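Local coordinates for protein abietadiene synthase, chloroplastic (Abies grandis, PDB 3S9V) that belongs to the plant terpene synthases as a chloroplastic, largely helical enzyme with a terpene synthase N-terminal domain and a metal-binding domain, at residues Thr530-Tyr541 with Trp606-Thr614; Ile129-Met139 with Asp168-Leu176. All coordinates share one frame; numbering follows the deposited sequence.

Contact 1: residues Thr530-Tyr541 with Trp606-Thr614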
loop_
_atom_site.group_PDB
_atom_site.type_symbol
_atom_site.label_atom_id
_atom_site.label_comp_id
_atom_site.label_asym_id
_atom_site.label_seq_id
_atom_site.Cartn_x
_atom_site.Cartn_y
_atom_site.Cartn_z
ATOM N N THR A 530 -4.252 22.410 -21.397
ATOM C CA THR A 530 -3.634 21.661 -22.478
ATOM C C THR A 530 -4.411 20.385 -22.797
ATOM O O THR A 530 -4.601 20.055 -23.962
ATOM C CB THR A 530 -2.183 21.308 -22.136
ATOM O OG1 THR A 530 -1.510 22.490 -21.675
ATOM C CG2 THR A 530 -1.469 20.788 -23.366
ATOM N N SER A 531 -4.868 19.674 -21.767
ATOM C CA SER A 531 -5.643 18.452 -21.979
ATOM C C SER A 531 -6.956 18.784 -22.677
ATOM O O SER A 531 -7.362 18.100 -23.617
ATOM C CB SER A 531 -5.954 17.761 -20.650
ATOM O OG SER A 531 -4.770 17.352 -19.997
ATOM N N ASN A 532 -7.625 19.836 -22.211
ATOM C CA ASN A 532 -8.891 20.241 -22.810
ATOM C C ASN A 532 -8.673 20.562 -24.286
ATOM O O ASN A 532 -9.505 20.233 -25.133
ATOM C CB ASN A 532 -9.468 21.460 -22.088
ATOM C CG ASN A 532 -10.978 21.402 -21.983
ATOM O OD1 ASN A 532 -11.673 21.224 -22.984
ATOM N ND2 ASN A 532 -11.496 21.545 -20.769
ATOM N N PHE A 533 -7.550 21.195 -24.605
ATOM C CA PHE A 533 -7.283 21.504 -25.997
ATOM C C PHE A 533 -6.983 20.271 -26.836
ATOM O O PHE A 533 -7.260 20.266 -28.031
ATOM C CB PHE A 533 -6.157 22.528 -26.132
ATOM C CG PHE A 533 -6.659 23.930 -26.312
ATOM C CD1 PHE A 533 -6.628 24.841 -25.262
ATOM C CD2 PHE A 533 -7.233 24.319 -27.519
ATOM C CE1 PHE A 533 -7.162 26.114 -25.409
ATOM C CE2 PHE A 533 -7.772 25.594 -27.677
ATOM C CZ PHE A 533 -7.735 26.492 -26.617
ATOM N N THR A 534 -6.425 19.225 -26.232
ATOM C CA THR A 534 -6.160 18.016 -27.008
ATOM C C THR A 534 -7.504 17.350 -27.316
ATOM O O THR A 534 -7.647 16.674 -28.330
ATOM C CB THR A 534 -5.233 17.017 -26.262
ATOM O OG1 THR A 534 -5.838 16.602 -25.031
ATOM C CG2 THR A 534 -3.904 17.664 -25.963
ATOM N N VAL A 535 -8.490 17.561 -26.447
ATOM C CA VAL A 535 -9.822 16.990 -26.651
ATOM C C VAL A 535 -10.553 17.751 -27.748
ATOM O O VAL A 535 -11.143 17.147 -28.645
ATOM C CB VAL A 535 -10.668 17.044 -25.357
ATOM C CG1 VAL A 535 -12.146 16.815 -25.676
ATOM C CG2 VAL A 535 -10.178 15.989 -24.386
ATOM N N ILE A 536 -10.502 19.078 -27.667
ATOM C CA ILE A 536 -11.142 19.962 -28.637
ATOM C C ILE A 536 -10.574 19.759 -30.043
ATOM O O ILE A 536 -11.326 19.611 -31.014
ATOM C CB ILE A 536 -10.955 21.457 -28.230
ATOM C CG1 ILE A 536 -11.762 21.766 -26.963
ATOM C CG2 ILE A 536 -11.383 22.375 -29.359
ATOM C CD1 ILE A 536 -11.507 23.164 -26.417
ATOM N N LEU A 537 -9.247 19.761 -30.154
ATOM C CA LEU A 537 -8.598 19.582 -31.445
ATOM C C LEU A 537 -8.794 18.158 -31.956
ATOM O O LEU A 537 -8.869 17.925 -33.165
ATOM C CB LEU A 537 -7.107 19.922 -31.345
ATOM C CG LEU A 537 -6.822 21.385 -30.982
ATOM C CD1 LEU A 537 -5.326 21.661 -31.039
ATOM C CD2 LEU A 537 -7.548 22.297 -31.943
ATOM N N ASP A 538 -8.891 17.209 -31.034
ATOM C CA ASP A 538 -9.105 15.822 -31.415
ATOM C C ASP A 538 -10.452 15.730 -32.128
ATOM O O ASP A 538 -10.575 15.059 -33.154
ATOM C CB ASP A 538 -9.126 14.921 -30.181
ATOM C CG ASP A 538 -9.097 13.455 -30.534
ATOM O OD1 ASP A 538 -9.293 12.618 -29.629
ATOM O OD2 ASP A 538 -8.869 13.135 -31.720
ATOM N N ASP A 539 -11.464 16.401 -31.577
ATOM C CA ASP A 539 -12.792 16.386 -32.187
ATOM C C ASP A 539 -12.763 17.157 -33.508
ATOM O O ASP A 539 -13.383 16.750 -34.493
ATOM C CB ASP A 539 -13.842 17.009 -31.254
ATOM C CG ASP A 539 -14.062 16.199 -29.981
ATOM O OD1 ASP A 539 -13.991 14.949 -30.036
ATOM O OD2 ASP A 539 -14.328 16.815 -28.924
ATOM N N LEU A 540 -12.034 18.270 -33.523
ATOM C CA LEU A 540 -11.923 19.086 -34.721
ATOM C C LEU A 540 -11.341 18.275 -35.880
ATOM O O LEU A 540 -11.951 18.181 -36.941
ATOM C CB LEU A 540 -11.037 20.304 -34.454
ATOM C CG LEU A 540 -11.057 21.343 -35.577
ATOM C CD1 LEU A 540 -12.466 21.949 -35.665
ATOM C CD2 LEU A 540 -10.021 22.426 -35.315
ATOM N N TYR A 541 -10.162 17.689 -35.674
ATOM C CA TYR A 541 -9.518 16.892 -36.714
ATOM C C TYR A 541 -10.279 15.618 -37.039
ATOM O O TYR A 541 -10.100 15.050 -38.105
ATOM C CB TYR A 541 -8.083 16.525 -36.320
ATOM C CG TYR A 541 -7.092 17.642 -36.526
ATOM C CD1 TYR A 541 -7.181 18.826 -35.794
ATOM C CD2 TYR A 541 -6.095 17.540 -37.493
ATOM C CE1 TYR A 541 -6.305 19.885 -36.029
ATOM C CE2 TYR A 541 -5.214 18.594 -37.735
ATOM C CZ TYR A 541 -5.328 19.764 -37.005
ATOM O OH TYR A 541 -4.492 20.824 -37.274
ATOM N N TRP A 606 3.271 20.862 -30.320
ATOM C CA TRP A 606 2.012 20.824 -31.065
ATOM C C TRP A 606 2.183 20.391 -32.525
ATOM O O TRP A 606 1.300 19.743 -33.094
ATOM C CB TRP A 606 1.303 22.189 -30.994
ATOM C CG TRP A 606 0.530 22.380 -29.714
ATOM C CD1 TRP A 606 0.852 23.200 -28.676
ATOM C CD2 TRP A 606 -0.644 21.663 -29.311
ATOM N NE1 TRP A 606 -0.042 23.034 -27.644
ATOM C CE2 TRP A 606 -0.970 22.096 -28.007
ATOM C CE3 TRP A 606 -1.449 20.688 -29.925
ATOM C CZ2 TRP A 606 -2.072 21.587 -27.296
ATOM C CZ3 TRP A 606 -2.546 20.179 -29.218
ATOM C CH2 TRP A 606 -2.844 20.634 -27.914
ATOM N N LYS A 607 3.316 20.744 -33.126
ATOM C CA LYS A 607 3.589 20.369 -34.511
ATOM C C LYS A 607 3.424 18.863 -34.674
ATOM O O LYS A 607 2.697 18.404 -35.548
ATOM C CB LYS A 607 5.013 20.775 -34.903
ATOM C CG LYS A 607 5.492 20.212 -36.242
ATOM C CD LYS A 607 6.955 20.551 -36.487
ATOM C CE LYS A 607 7.510 19.836 -37.715
ATOM N NZ LYS A 607 6.760 20.183 -38.956
ATOM N N VAL A 608 4.089 18.096 -33.814
ATOM C CA VAL A 608 4.025 16.640 -33.881
ATOM C C VAL A 608 2.635 16.105 -33.556
ATOM O O VAL A 608 2.184 15.125 -34.148
ATOM C CB VAL A 608 5.072 16.001 -32.933
ATOM C CG1 VAL A 608 4.955 14.475 -32.949
ATOM C CG2 VAL A 608 6.479 16.424 -33.373
ATOM N N GLN A 609 1.952 16.760 -32.623
ATOM C CA GLN A 609 0.611 16.345 -32.229
ATOM C C GLN A 609 -0.385 16.511 -33.382
ATOM O O GLN A 609 -1.174 15.602 -33.677
ATOM C CB GLN A 609 0.129 17.168 -31.037
ATOM C CG GLN A 609 -1.199 16.696 -30.469
ATOM C CD GLN A 609 -1.099 15.282 -29.933
ATOM O OE1 GLN A 609 -0.275 15.001 -29.065
ATOM N NE2 GLN A 609 -1.934 14.383 -30.448
ATOM N N LEU A 610 -0.349 17.674 -34.028
ATOM C CA LEU A 610 -1.262 17.947 -35.132
ATOM C C LEU A 610 -0.955 17.019 -36.305
ATOM O O LEU A 610 -1.866 16.560 -37.001
ATOM C CB LEU A 610 -1.169 19.417 -35.550
ATOM C CG LEU A 610 -1.490 20.414 -34.423
ATOM C CD1 LEU A 610 -1.496 21.813 -34.977
ATOM C CD2 LEU A 610 -2.832 20.103 -33.805
ATOM N N GLU A 611 0.328 16.738 -36.513
ATOM C CA GLU A 611 0.723 15.835 -37.577
ATOM C C GLU A 611 0.122 14.459 -37.302
ATOM O O GLU A 611 -0.344 13.796 -38.224
ATOM C CB GLU A 611 2.249 15.759 -37.677
ATOM C CG GLU A 611 2.814 16.678 -38.748
ATOM C CD GLU A 611 4.263 17.069 -38.510
ATOM O OE1 GLU A 611 5.072 16.197 -38.119
ATOM O OE2 GLU A 611 4.594 18.258 -38.728
ATOM N N ALA A 612 0.112 14.035 -36.039
ATOM C CA ALA A 612 -0.473 12.739 -35.706
ATOM C C ALA A 612 -1.987 12.759 -35.986
ATOM O O ALA A 612 -2.540 11.791 -36.509
ATOM C CB ALA A 612 -0.205 12.388 -34.239
ATOM N N TYR A 613 -2.656 13.855 -35.631
ATOM C CA TYR A 613 -4.096 13.977 -35.885
ATOM C C TYR A 613 -4.340 13.956 -37.388
ATOM O O TYR A 613 -5.301 13.362 -37.868
ATOM C CB TYR A 613 -4.663 15.290 -35.334
ATOM C CG TYR A 613 -4.747 15.387 -33.832
ATOM C CD1 TYR A 613 -5.066 14.271 -33.050
ATOM C CD2 TYR A 613 -4.553 16.609 -33.187
ATOM C CE1 TYR A 613 -5.190 14.375 -31.663
ATOM C CE2 TYR A 613 -4.678 16.723 -31.800
ATOM C CZ TYR A 613 -4.995 15.607 -31.048
ATOM O OH TYR A 613 -5.124 15.723 -29.684
ATOM N N THR A 614 -3.459 14.623 -38.122
ATOM C CA THR A 614 -3.569 14.700 -39.567
ATOM C C THR A 614 -3.458 13.338 -40.249
ATOM O O THR A 614 -4.171 13.071 -41.214
ATOM C CB THR A 614 -2.501 15.648 -40.143
ATOM O OG1 THR A 614 -2.736 16.974 -39.652
ATOM C CG2 THR A 614 -2.555 15.664 -41.668
HETATM O O HOH W 1 -8.347 12.614 -37.093
#
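In the helical metal-binding domain of this terpene synthase, helix 521-541 packs against helix 599-621 by knobs-into-holes, with Trp606 and Tyr613 as the knobs. The axes of the two short segments approach to 10.2 Å and cross at -34°. Trp606 enters among Thr530, Phe533, Thr534 and Leu537; its CZ3 meets Leu537 CD1 at 3.6 Å. Thr534 holds OG1 at chi1 60°, bonded to Ser531 O, which leaves CG2 beside the backbone N and 3.7 Å from Trp606 CH2. A broad indole suits this place because it spans two turns of the partner helix, while Phe579 and Phe583 of helix 570-594 meet it edge-to-face.

Tyr613 fills the next hole, among Thr534, Leu537, Asp538 and Tyr541. Asp538 CA lies over one face of its ring and Gln609 NE2 over the opposite face; Val637 O accepts a hydrogen bond from that amide. Tyr541 brings CD2 to within 3.4 Å of Tyr613 CB, and the two rings meet obliquely with planes at 41°. The Tyr541 hydroxyl touches the methyls of Leu610 and hydrogen-bonds to Thr554 of helix 547-559.

This packing lies on the helix end where the aspartate-rich DDxxD signature of class I terpene synthases begins at Asp538, consistent with a firmly packed wall behind it. The grip is mainly apolar and aromatic, with no clear hydrogen bond between the two segments.

Contact 2: residues Ile129-Met139 with Asp168-Leu176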
loop_
_atom_site.group_PDB
_atom_site.type_symbol
_atom_site.label_atom_id
_atom_site.label_comp_id
_atom_site.label_asym_id
_atom_site.label_seq_id
_atom_site.Cartn_x
_atom_site.Cartn_y
_atom_site.Cartn_z
ATOM N N ILE A 129 -7.973 -15.758 40.710
ATOM C CA ILE A 129 -8.668 -17.038 40.685
ATOM C C ILE A 129 -10.148 -16.823 40.410
ATOM O O ILE A 129 -10.742 -17.515 39.576
ATOM C CB ILE A 129 -8.501 -17.803 42.023
ATOM C CG1 ILE A 129 -7.097 -18.402 42.100
ATOM C CG2 ILE A 129 -9.540 -18.916 42.134
ATOM C CD1 ILE A 129 -6.848 -19.218 43.349
ATOM N N GLU A 130 -10.732 -15.849 41.100
ATOM C CA GLU A 130 -12.147 -15.542 40.933
ATOM C C GLU A 130 -12.436 -15.074 39.520
ATOM O O GLU A 130 -13.422 -15.495 38.916
ATOM C CB GLU A 130 -12.576 -14.481 41.944
ATOM C CG GLU A 130 -12.162 -14.840 43.365
ATOM C CD GLU A 130 -12.665 -13.861 44.408
ATOM O OE1 GLU A 130 -12.783 -12.656 44.097
ATOM O OE2 GLU A 130 -12.926 -14.302 45.548
ATOM N N PHE A 131 -11.583 -14.206 38.979
ATOM C CA PHE A 131 -11.805 -13.744 37.614
ATOM C C PHE A 131 -11.728 -14.925 36.665
ATOM O O PHE A 131 -12.602 -15.115 35.826
ATOM C CB PHE A 131 -10.761 -12.725 37.168
ATOM C CG PHE A 131 -10.832 -12.428 35.697
ATOM C CD1 PHE A 131 -11.760 -11.517 35.205
ATOM C CD2 PHE A 131 -10.038 -13.127 34.791
ATOM C CE1 PHE A 131 -11.899 -11.311 33.841
ATOM C CE2 PHE A 131 -10.172 -12.926 33.425
ATOM C CZ PHE A 131 -11.103 -12.018 32.948
ATOM N N PHE A 132 -10.669 -15.715 36.798
ATOM C CA PHE A 132 -10.481 -16.871 35.933
ATOM C C PHE A 132 -11.690 -17.796 35.968
ATOM O O PHE A 132 -12.115 -18.303 34.932
ATOM C CB PHE A 132 -9.217 -17.636 36.337
ATOM C CG PHE A 132 -8.980 -18.891 35.533
ATOM C CD1 PHE A 132 -9.690 -20.056 35.804
ATOM C CD2 PHE A 132 -8.053 -18.905 34.500
ATOM C CE1 PHE A 132 -9.477 -21.211 35.058
ATOM C CE2 PHE A 132 -7.835 -20.053 33.749
ATOM C CZ PHE A 132 -8.546 -21.206 34.027
ATOM N N ARG A 133 -12.241 -18.017 37.158
ATOM C CA ARG A 133 -13.404 -18.886 37.305
ATOM C C ARG A 133 -14.650 -18.287 36.646
ATOM O O ARG A 133 -15.405 -18.992 35.977
ATOM C CB ARG A 133 -13.680 -19.172 38.790
ATOM C CG ARG A 133 -15.019 -19.856 39.051
ATOM C CD ARG A 133 -15.055 -20.529 40.419
ATOM N NE ARG A 133 -14.634 -19.629 41.482
ATOM C CZ ARG A 133 -13.524 -19.780 42.194
ATOM N NH1 ARG A 133 -12.711 -20.807 41.962
ATOM N NH2 ARG A 133 -13.224 -18.896 43.136
ATOM N N THR A 134 -14.863 -16.989 36.820
ATOM C CA THR A 134 -16.031 -16.364 36.218
ATOM C C THR A 134 -15.897 -16.323 34.702
ATOM O O THR A 134 -16.846 -16.607 33.974
ATOM C CB THR A 134 -16.234 -14.932 36.727
ATOM O OG1 THR A 134 -16.276 -14.934 38.159
ATOM C CG2 THR A 134 -17.541 -14.368 36.188
ATOM N N GLN A 135 -14.709 -15.977 34.229
ATOM C CA GLN A 135 -14.458 -15.899 32.797
ATOM C C GLN A 135 -14.414 -17.283 32.142
ATOM O O GLN A 135 -14.818 -17.442 30.990
ATOM C CB GLN A 135 -13.142 -15.164 32.538
ATOM C CG GLN A 135 -12.846 -14.976 31.065
ATOM C CD GLN A 135 -13.916 -14.163 30.374
ATOM O OE1 GLN A 135 -14.094 -12.978 30.668
ATOM N NE2 GLN A 135 -14.646 -14.798 29.459
ATOM N N ALA A 136 -13.924 -18.285 32.868
ATOM C CA ALA A 136 -13.835 -19.631 32.309
ATOM C C ALA A 136 -15.212 -20.184 31.944
ATOM O O ALA A 136 -15.347 -20.938 30.984
ATOM C CB ALA A 136 -13.128 -20.571 33.293
ATOM N N GLY A 137 -16.230 -19.791 32.705
ATOM C CA GLY A 137 -17.580 -20.262 32.446
ATOM C C GLY A 137 -18.347 -19.521 31.363
ATOM O O GLY A 137 -19.499 -19.856 31.089
ATOM N N LYS A 138 -17.728 -18.520 30.745
ATOM C CA LYS A 138 -18.385 -17.741 29.691
ATOM C C LYS A 138 -17.659 -17.840 28.349
ATOM O O LYS A 138 -17.968 -17.106 27.408
ATOM C CB LYS A 138 -18.467 -16.265 30.095
ATOM C CG LYS A 138 -19.250 -15.999 31.370
ATOM C CD LYS A 138 -19.439 -14.504 31.616
ATOM C CE LYS A 138 -18.110 -13.782 31.798
ATOM N NZ LYS A 138 -18.299 -12.357 32.200
ATOM N N MET A 139 -16.700 -18.756 28.266
ATOM C CA MET A 139 -15.911 -18.936 27.052
ATOM C C MET A 139 -16.709 -19.367 25.825
ATOM O O MET A 139 -16.218 -19.286 24.699
ATOM C CB MET A 139 -14.776 -19.931 27.312
ATOM C CG MET A 139 -13.725 -19.411 28.285
ATOM S SD MET A 139 -13.156 -17.729 27.872
ATOM C CE MET A 139 -12.211 -18.042 26.416
ATOM N N ASP A 168 -7.312 -23.956 42.858
ATOM C CA ASP A 168 -8.742 -24.226 42.752
ATOM C C ASP A 168 -9.386 -23.634 41.500
ATOM O O ASP A 168 -9.910 -22.523 41.520
ATOM C CB ASP A 168 -9.449 -23.707 44.010
ATOM C CG ASP A 168 -10.926 -24.053 44.042
ATOM O OD1 ASP A 168 -11.281 -25.186 43.656
ATOM O OD2 ASP A 168 -11.728 -23.194 44.468
ATOM N N LEU A 169 -9.352 -24.394 40.413
ATOM C CA LEU A 169 -9.931 -23.942 39.157
ATOM C C LEU A 169 -10.968 -24.936 38.646
ATOM O O LEU A 169 -10.901 -26.130 38.943
ATOM C CB LEU A 169 -8.831 -23.752 38.106
ATOM C CG LEU A 169 -7.717 -22.755 38.439
ATOM C CD1 LEU A 169 -6.686 -22.733 37.319
ATOM C CD2 LEU A 169 -8.316 -21.374 38.641
ATOM N N PRO A 170 -11.942 -24.449 37.865
ATOM C CA PRO A 170 -13.030 -25.238 37.280
ATOM C C PRO A 170 -12.558 -26.226 36.223
ATOM O O PRO A 170 -13.108 -26.267 35.122
ATOM C CB PRO A 170 -13.939 -24.171 36.675
ATOM C CG PRO A 170 -13.629 -22.950 37.466
ATOM C CD PRO A 170 -12.146 -23.018 37.596
ATOM N N TYR A 171 -11.551 -27.026 36.561
ATOM C CA TYR A 171 -10.994 -28.005 35.632
ATOM C C TYR A 171 -12.039 -28.852 34.922
ATOM O O TYR A 171 -11.840 -29.251 33.775
ATOM C CB TYR A 171 -10.023 -28.937 36.359
ATOM C CG TYR A 171 -8.864 -28.221 37.007
ATOM C CD1 TYR A 171 -7.952 -27.492 36.244
ATOM C CD2 TYR A 171 -8.690 -28.250 38.387
ATOM C CE1 TYR A 171 -6.903 -26.811 36.839
ATOM C CE2 TYR A 171 -7.640 -27.573 38.993
ATOM C CZ TYR A 171 -6.752 -26.853 38.215
ATOM O OH TYR A 171 -5.731 -26.155 38.823
ATOM N N ASP A 172 -13.149 -29.132 35.597
ATOM C CA ASP A 172 -14.190 -29.960 35.000
ATOM C C ASP A 172 -15.054 -29.271 33.962
ATOM O O ASP A 172 -15.873 -29.919 33.313
ATOM C CB ASP A 172 -15.076 -30.558 36.087
ATOM C CG ASP A 172 -14.321 -31.518 36.975
ATOM O OD1 ASP A 172 -13.616 -32.386 36.418
ATOM O OD2 ASP A 172 -14.430 -31.412 38.218
ATOM N N LEU A 173 -14.895 -27.962 33.805
ATOM C CA LEU A 173 -15.675 -27.254 32.800
ATOM C C LEU A 173 -15.317 -27.847 31.444
ATOM O O LEU A 173 -14.142 -28.063 31.148
ATOM C CB LEU A 173 -15.348 -25.761 32.796
ATOM C CG LEU A 173 -16.016 -24.886 33.852
ATOM C CD1 LEU A 173 -15.588 -23.441 33.647
ATOM C CD2 LEU A 173 -17.527 -25.016 33.739
ATOM N N PRO A 174 -16.325 -28.122 30.604
ATOM C CA PRO A 174 -16.043 -28.693 29.284
ATOM C C PRO A 174 -14.900 -27.969 28.583
ATOM O O PRO A 174 -13.923 -28.596 28.178
ATOM C CB PRO A 174 -17.376 -28.546 28.562
ATOM C CG PRO A 174 -18.348 -28.793 29.660
ATOM C CD PRO A 174 -17.776 -27.959 30.800
ATOM N N PHE A 175 -15.009 -26.648 28.464
ATOM C CA PHE A 175 -13.974 -25.858 27.802
ATOM C C PHE A 175 -12.551 -26.177 28.271
ATOM O O PHE A 175 -11.666 -26.430 27.457
ATOM C CB PHE A 175 -14.221 -24.363 28.002
ATOM C CG PHE A 175 -13.137 -23.494 27.419
ATOM C CD1 PHE A 175 -13.010 -23.346 26.039
ATOM C CD2 PHE A 175 -12.216 -22.855 28.247
ATOM C CE1 PHE A 175 -11.982 -22.577 25.493
ATOM C CE2 PHE A 175 -11.185 -22.085 27.711
ATOM C CZ PHE A 175 -11.069 -21.947 26.330
ATOM N N LEU A 176 -12.335 -26.160 29.581
ATOM C CA LEU A 176 -11.013 -26.417 30.129
ATOM C C LEU A 176 -10.590 -27.872 30.043
ATOM O O LEU A 176 -9.426 -28.171 29.759
ATOM C CB LEU A 176 -10.951 -25.931 31.575
ATOM C CG LEU A 176 -11.153 -24.416 31.658
ATOM C CD1 LEU A 176 -11.173 -23.953 33.105
ATOM C CD2 LEU A 176 -10.038 -23.727 30.881
#
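Phe132 holds CG trans to its backbone N (chi1 177°), which carries the ring off helix 122-136 to Leu169 and Leu176, whereas a bend at chi3 (51°) in Arg133 brings NH1 toward Asp168. The contact ties the C-terminal end of helix 122-136 and the loop after it to the turn leading into helix 174-187, in the N-terminal part of the chain, far from the metal-binding domain. Leu169 crosses the phenyl ring at about a right angle: CD1 sits over a face, 4.2 Å from the Phe132 centroid in a CH-pi contact, and CD2 presses to 3.4 Å from Phe132 CD1. Leu176 CD1 touches both Phe132 CE1 (3.8 Å) and Ala136 CB (3.9 Å); the small alanine lets helix 174-187 come close.

Pro170 is the centre of an inverse gamma turn and also starts a type I turn that runs to Leu173, the N-cap of helix 174-187. Its rigid ring lies against the aliphatic part of Arg133, CG to CG at 3.7 Å. Beyond the turn, Met139 covers one face of Phe175 with CB 3.9 Å from the ring centroid; its sulfur makes an oblique Met-aromatic contact.

Arg133 NH1 and Asp168 OD2 form a salt bridge 3.6 Å long on the solvent-facing side, where Asp168 is exposed. Its length suggests that apolar burial supplies most of the cohesion and the charge pair only a modest addition.

Overall arrangement
From the N terminus, contact 2 comes first: helix 122-136 is followed by helix 151-164, and the chain then returns through residues 168-176, which include the first turn of helix 174-187, closing a loop of 28 residues. Contact 1 opens much later, within the metal-binding domain, where helix 521-541 meets helix 599-621 across 64 intervening residues that include helices 547-559 and 570-594. The two loops are in series, neither nested nor crossed. The centres of contact 1 and contact 2 lie about 77 Å apart, on opposite sides of the chain's centre. The nearest atoms of contact 1 and contact 2 are about 59 Å apart. Each therefore ties together a separate helical region of this elongated single chain.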